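Local coordinates for protein laminin subunit ALPHA-1 (Mus musculus, PDB 2JD4) that forms the LG4-5 pair of laminin G-like domains of a basement membrane protein and probably helps attach laminin to the cell surface, at residues Ala98-Gly103 / Met119-Gln124; Ile324-Tyr329 / Leu362-Ala367. The protein carries 4 engineered substitutions. All coordinates share one frame; numbering follows the deposited sequence.

The chain first meets interaction 1, where the loop 98-103 leads from strand 91-95 of one sheet to strand 106-113 of the other. The chain returns along strand 116-121, and 119-124 comes back against that loop, closing a span of 15 intervening residues within the first laminin G domain. Interaction 2 opens much later. After 32 intervening residues, which include strand 347-353, it joins the end of strand 322-326 to the loop between strands 360-361 and 369-374, within the second laminin G domain. The two contacts follow in series, so neither nests in nor crosses the other. Their centres are 31 Å apart, and their nearest atoms lie about 14 Å from each other.

Interaction 1 (Ala98-Gly103 / Met119-Gln124); sequences ALLSDG and MTVDGQ
The side-chain amide of Gln-124 turns one face to Ala-98, whose methyl CB sits over its nitrogen end, 3.8 Å from NE2. At its edge NE2 comes to the carbonyl O of Val-121. A hydrogen bond is modelled there, but the place of that oxygen is less sure. The same Ala-98 CB also meets Val-121 CG1 at 3.9 Å, so one small side chain touches both ends of a tight turn. CG1 is anti to the backbone N of Val-121 (chi1 177°), which points it at the loop. Leu-100 adds a looser apolar touch, CD1 to Val-121 CG1 at 4.3 Å. The turn is type I', with Asp-122 and Gly-123 at its corners. It joins strands 116-121 and 124-130 in a two-residue beta hairpin of the laminin G sandwich, and Val-121 N bonds to Gln-124 O at 3.2 Å. No hydrogen bond crosses the contact directly. His-106 bridges it instead, hydrogen-bonded to Asp-102 OD1 through NE2 and to Asp-122 OD2 through ND1. Two carboxylates round one imidazole would probably favour its protonated form. Asp-122 OD1 also takes the backbone N of Thr-107.

Interaction 2 (Ile324-Tyr329 / Leu362-Ala367); sequences IYVGGY and LDLSRA
Val-326 and Leu-364 are the closest backbone pair, with their CA atoms 8.7 Å apart, so strand 322-326 and the loop 362-367 meet through side chains and share no hydrogen bond. Two apolar pairs make the contact. Ile-324 and Val-326 lie two residues apart on the strand, and both point toward the loop. Ile-324 reaches out with its end methyl, CD1, to Leu-362 CD1 at 4.3 Å. Val-326 uses CG2, which lies 4.2 Å from Leu-364 CD2; the two side chains cross at a slant. The CB of Leu-364 does not aim at the strand. With CG anti to its own carbonyl carbon (chi1 -62°), the side chain still brings a methyl close. Ile-324, Val-326 and Leu-364 are buried in the second laminin G domain, a beta sandwich of the concanavalin-like kind, while Leu-362 lies nearer the surface. Leu-211 of strand 207-212 touches both leucines, and Leu-353 of strand 347-353 packs on Ile-324 and Leu-362. Between the two leucines, Asp-363 shapes the loop. Its OD1 accepts from Ser-365 N at 3.1 Å in a fairly straight bond (158°), an Asx turn. Ser-365 OG gives OD1 a second bond at 2.7 Å. Both donors come to the same face of the carboxylate, the backbone N well above its plane (59°). His-376 NE2 is a third partner of OD1, so several bonds hold this carboxylate in place. A short 3-10 segment follows, in which Arg-366 N bonds to Asp-363 O at 3.0 Å. Ala-367 N bonds to Leu-364 O at 3.2 Å. Side chains of Asp-363, Ser-365 and Arg-366 touch Gln-28, from the loop that precedes strand 31-35 of the other domain.

Interaction 1 (Ala98-Gly103 / Met119-Gln124)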
loop_
_atom_site.group_PDB
_atom_site.type_symbol
_atom_site.label_atom_id
_atom_site.label_comp_id
_atom_site.label_asym_id
_atom_site.label_seq_id
_atom_site.Cartn_x
_atom_site.Cartn_y
_atom_site.Cartn_z
ATOM N N ALA A 98 -18.488 8.095 -8.688
ATOM C CA ALA A 98 -18.311 7.856 -7.257
ATOM C C ALA A 98 -16.858 7.753 -6.810
ATOM O O ALA A 98 -16.044 7.076 -7.439
ATOM C CB ALA A 98 -19.064 6.594 -6.844
ATOM N N LEU A 99 -16.540 8.444 -5.722
ATOM C CA LEU A 99 -15.198 8.410 -5.147
ATOM C C LEU A 99 -15.276 7.291 -4.101
ATOM O O LEU A 99 -16.060 7.375 -3.154
ATOM C CB LEU A 99 -14.876 9.753 -4.485
ATOM C CG LEU A 99 -13.415 10.034 -4.124
ATOM C CD1 LEU A 99 -12.568 10.064 -5.391
ATOM C CD2 LEU A 99 -13.315 11.368 -3.394
ATOM N N LEU A 100 -14.479 6.241 -4.274
ATOM C CA LEU A 100 -14.529 5.099 -3.352
ATOM C C LEU A 100 -13.514 5.036 -2.219
ATOM O O LEU A 100 -13.710 4.293 -1.262
ATOM C CB LEU A 100 -14.426 3.791 -4.140
ATOM C CG LEU A 100 -15.679 3.269 -4.845
ATOM C CD1 LEU A 100 -16.092 4.196 -5.991
ATOM C CD2 LEU A 100 -15.378 1.883 -5.365
ATOM N N SER A 101 -12.441 5.808 -2.323
ATOM C CA SER A 101 -11.377 5.792 -1.320
ATOM C C SER A 101 -11.640 6.465 0.034
ATOM O O SER A 101 -10.758 7.150 0.558
ATOM C CB SER A 101 -10.113 6.384 -1.942
ATOM O OG SER A 101 -10.378 7.670 -2.486
ATOM N N ASP A 102 -12.820 6.255 0.616
ATOM C CA ASP A 102 -13.145 6.861 1.908
ATOM C C ASP A 102 -13.071 5.906 3.095
ATOM O O ASP A 102 -13.398 6.281 4.220
ATOM C CB ASP A 102 -14.537 7.503 1.873
ATOM C CG ASP A 102 -15.626 6.526 1.457
ATOM O OD1 ASP A 102 -15.397 5.299 1.520
ATOM O OD2 ASP A 102 -16.722 6.994 1.076
ATOM N N GLY A 103 -12.653 4.669 2.850
ATOM C CA GLY A 103 -12.534 3.711 3.938
ATOM C C GLY A 103 -13.844 3.135 4.448
ATOM O O GLY A 103 -13.873 2.470 5.482
ATOM N N MET A 119 -22.527 0.463 -14.967
ATOM C CA MET A 119 -21.983 0.250 -13.626
ATOM C C MET A 119 -22.877 0.844 -12.556
ATOM O O MET A 119 -23.587 1.818 -12.798
ATOM C CB MET A 119 -20.614 0.908 -13.490
ATOM C CG MET A 119 -19.593 0.514 -14.519
ATOM S SD MET A 119 -18.078 1.430 -14.195
ATOM C CE MET A 119 -17.602 0.643 -12.617
ATOM N N THR A 120 -22.811 0.272 -11.360
ATOM C CA THR A 120 -23.604 0.756 -10.237
ATOM C C THR A 120 -22.753 0.765 -8.972
ATOM O O THR A 120 -22.030 -0.192 -8.698
ATOM C CB THR A 120 -24.835 -0.147 -9.981
ATOM O OG1 THR A 120 -25.571 -0.319 -11.200
ATOM C CG2 THR A 120 -25.741 0.477 -8.933
ATOM N N VAL A 121 -22.823 1.856 -8.218
ATOM C CA VAL A 121 -22.091 1.964 -6.962
ATOM C C VAL A 121 -23.077 2.466 -5.920
ATOM O O VAL A 121 -23.677 3.526 -6.081
ATOM C CB VAL A 121 -20.887 2.939 -7.055
ATOM C CG1 VAL A 121 -20.206 3.062 -5.680
ATOM C CG2 VAL A 121 -19.878 2.426 -8.082
ATOM N N ASP A 122 -23.255 1.687 -4.860
ATOM C CA ASP A 122 -24.184 2.030 -3.796
ATOM C C ASP A 122 -25.571 2.371 -4.345
ATOM O O ASP A 122 -26.207 3.312 -3.886
ATOM C CB ASP A 122 -23.656 3.206 -2.965
ATOM C CG ASP A 122 -22.345 2.884 -2.257
ATOM O OD1 ASP A 122 -22.174 1.729 -1.819
ATOM O OD2 ASP A 122 -21.490 3.789 -2.128
ATOM N N GLY A 123 -26.024 1.608 -5.335
ATOM C CA GLY A 123 -27.344 1.832 -5.905
ATOM C C GLY A 123 -27.482 2.889 -6.990
ATOM O O GLY A 123 -28.502 2.927 -7.687
ATOM N N GLN A 124 -26.482 3.754 -7.136
ATOM C CA GLN A 124 -26.532 4.797 -8.159
ATOM C C GLN A 124 -26.030 4.202 -9.471
ATOM O O GLN A 124 -24.851 3.889 -9.612
ATOM C CB GLN A 124 -25.676 6.007 -7.740
ATOM C CG GLN A 124 -24.175 5.737 -7.636
ATOM C CD GLN A 124 -23.407 6.836 -6.905
ATOM O OE1 GLN A 124 -23.402 8.000 -7.322
ATOM N NE2 GLN A 124 -22.746 6.465 -5.811
#

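Interaction 2 (Ile324-Tyr329 / Leu362-Ala367)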
loop_
_atom_site.group_PDB
_atom_site.type_symbol
_atom_site.label_atom_id
_atom_site.label_comp_id
_atom_site.label_asym_id
_atom_site.label_seq_id
_atom_site.Cartn_x
_atom_site.Cartn_y
_atom_site.Cartn_z
ATOM N N ILE A 324 16.425 0.836 0.621
ATOM C CA ILE A 324 15.849 1.671 1.660
ATOM C C ILE A 324 15.147 0.753 2.654
ATOM O O ILE A 324 14.188 0.063 2.302
ATOM C CB ILE A 324 14.804 2.653 1.084
ATOM C CG1 ILE A 324 15.463 3.591 0.067
ATOM C CG2 ILE A 324 14.174 3.463 2.213
ATOM C CD1 ILE A 324 14.477 4.520 -0.623
ATOM N N TYR A 325 15.631 0.740 3.889
ATOM C CA TYR A 325 15.034 -0.091 4.925
ATOM C C TYR A 325 14.037 0.713 5.737
ATOM O O TYR A 325 14.372 1.761 6.285
ATOM C CB TYR A 325 16.126 -0.692 5.821
ATOM C CG TYR A 325 16.771 -1.909 5.191
ATOM C CD1 TYR A 325 17.751 -1.777 4.205
ATOM C CD2 TYR A 325 16.314 -3.194 5.499
ATOM C CE1 TYR A 325 18.251 -2.900 3.529
ATOM C CE2 TYR A 325 16.806 -4.316 4.835
ATOM C CZ TYR A 325 17.771 -4.162 3.846
ATOM O OH TYR A 325 18.230 -5.267 3.163
ATOM N N VAL A 326 12.802 0.217 5.797
ATOM C CA VAL A 326 11.738 0.905 6.520
ATOM C C VAL A 326 11.239 0.147 7.745
ATOM O O VAL A 326 10.911 -1.031 7.665
ATOM C CB VAL A 326 10.526 1.162 5.593
ATOM C CG1 VAL A 326 9.498 2.002 6.322
ATOM C CG2 VAL A 326 10.983 1.846 4.303
ATOM N N GLY A 327 11.193 0.833 8.883
ATOM C CA GLY A 327 10.703 0.211 10.105
ATOM C C GLY A 327 11.653 -0.712 10.850
ATOM O O GLY A 327 11.271 -1.291 11.875
ATOM N N GLY A 328 12.879 -0.854 10.352
ATOM C CA GLY A 328 13.854 -1.727 10.997
ATOM C C GLY A 328 14.832 -2.319 9.997
ATOM O O GLY A 328 14.892 -1.873 8.851
ATOM N N TYR A 329 15.600 -3.321 10.416
ATOM C CA TYR A 329 16.568 -3.962 9.530
ATOM C C TYR A 329 17.190 -5.192 10.187
ATOM O O TYR A 329 17.376 -5.225 11.407
ATOM C CB TYR A 329 17.666 -2.960 9.123
ATOM C CG TYR A 329 18.463 -2.364 10.268
ATOM C CD1 TYR A 329 19.737 -2.842 10.577
ATOM C CD2 TYR A 329 17.949 -1.322 11.035
ATOM C CE1 TYR A 329 20.480 -2.294 11.625
ATOM C CE2 TYR A 329 18.684 -0.765 12.087
ATOM C CZ TYR A 329 19.945 -1.255 12.375
ATOM O OH TYR A 329 20.673 -0.711 13.415
ATOM N N LEU A 362 6.801 6.352 -1.839
ATOM C CA LEU A 362 7.183 4.952 -1.732
ATOM C C LEU A 362 6.000 4.049 -1.414
ATOM O O LEU A 362 5.293 4.260 -0.434
ATOM C CB LEU A 362 8.253 4.787 -0.650
ATOM C CG LEU A 362 9.444 5.747 -0.713
ATOM C CD1 LEU A 362 10.403 5.416 0.419
ATOM C CD2 LEU A 362 10.145 5.642 -2.062
ATOM N N ASP A 363 5.805 3.034 -2.245
ATOM C CA ASP A 363 4.718 2.083 -2.072
ATOM C C ASP A 363 5.283 0.828 -1.421
ATOM O O ASP A 363 5.956 0.034 -2.066
ATOM C CB ASP A 363 4.113 1.751 -3.440
ATOM C CG ASP A 363 2.976 0.747 -3.359
ATOM O OD1 ASP A 363 2.571 0.365 -2.242
ATOM O OD2 ASP A 363 2.486 0.342 -4.434
ATOM N N LEU A 364 4.999 0.653 -0.137
ATOM C CA LEU A 364 5.505 -0.500 0.605
ATOM C C LEU A 364 5.051 -1.862 0.064
ATOM O O LEU A 364 5.645 -2.887 0.396
ATOM C CB LEU A 364 5.126 -0.359 2.082
ATOM C CG LEU A 364 5.737 0.864 2.782
ATOM C CD1 LEU A 364 5.150 1.021 4.168
ATOM C CD2 LEU A 364 7.246 0.712 2.866
ATOM N N SER A 365 4.009 -1.891 -0.765
ATOM C CA SER A 365 3.564 -3.170 -1.314
ATOM C C SER A 365 4.580 -3.705 -2.332
ATOM O O SER A 365 4.510 -4.867 -2.742
ATOM C CB SER A 365 2.187 -3.030 -1.977
ATOM O OG SER A 365 2.239 -2.159 -3.091
ATOM N N ARG A 366 5.533 -2.857 -2.715
ATOM C CA ARG A 366 6.559 -3.225 -3.694
ATOM C C ARG A 366 7.860 -3.707 -3.056
ATOM O O ARG A 366 8.840 -3.946 -3.756
ATOM C CB ARG A 366 6.883 -2.027 -4.594
ATOM C CG ARG A 366 5.683 -1.410 -5.289
ATOM C CD ARG A 366 6.101 -0.163 -6.052
ATOM N NE ARG A 366 7.119 -0.462 -7.054
ATOM C CZ ARG A 366 7.841 0.457 -7.688
ATOM N NH1 ARG A 366 7.663 1.746 -7.426
ATOM N NH2 ARG A 366 8.743 0.088 -8.587
ATOM N N ALA A 367 7.876 -3.828 -1.734
ATOM C CA ALA A 367 9.075 -4.277 -1.030
ATOM C C ALA A 367 9.560 -5.617 -1.578
ATOM O O ALA A 367 8.750 -6.489 -1.885
ATOM C CB ALA A 367 8.782 -4.398 0.466
#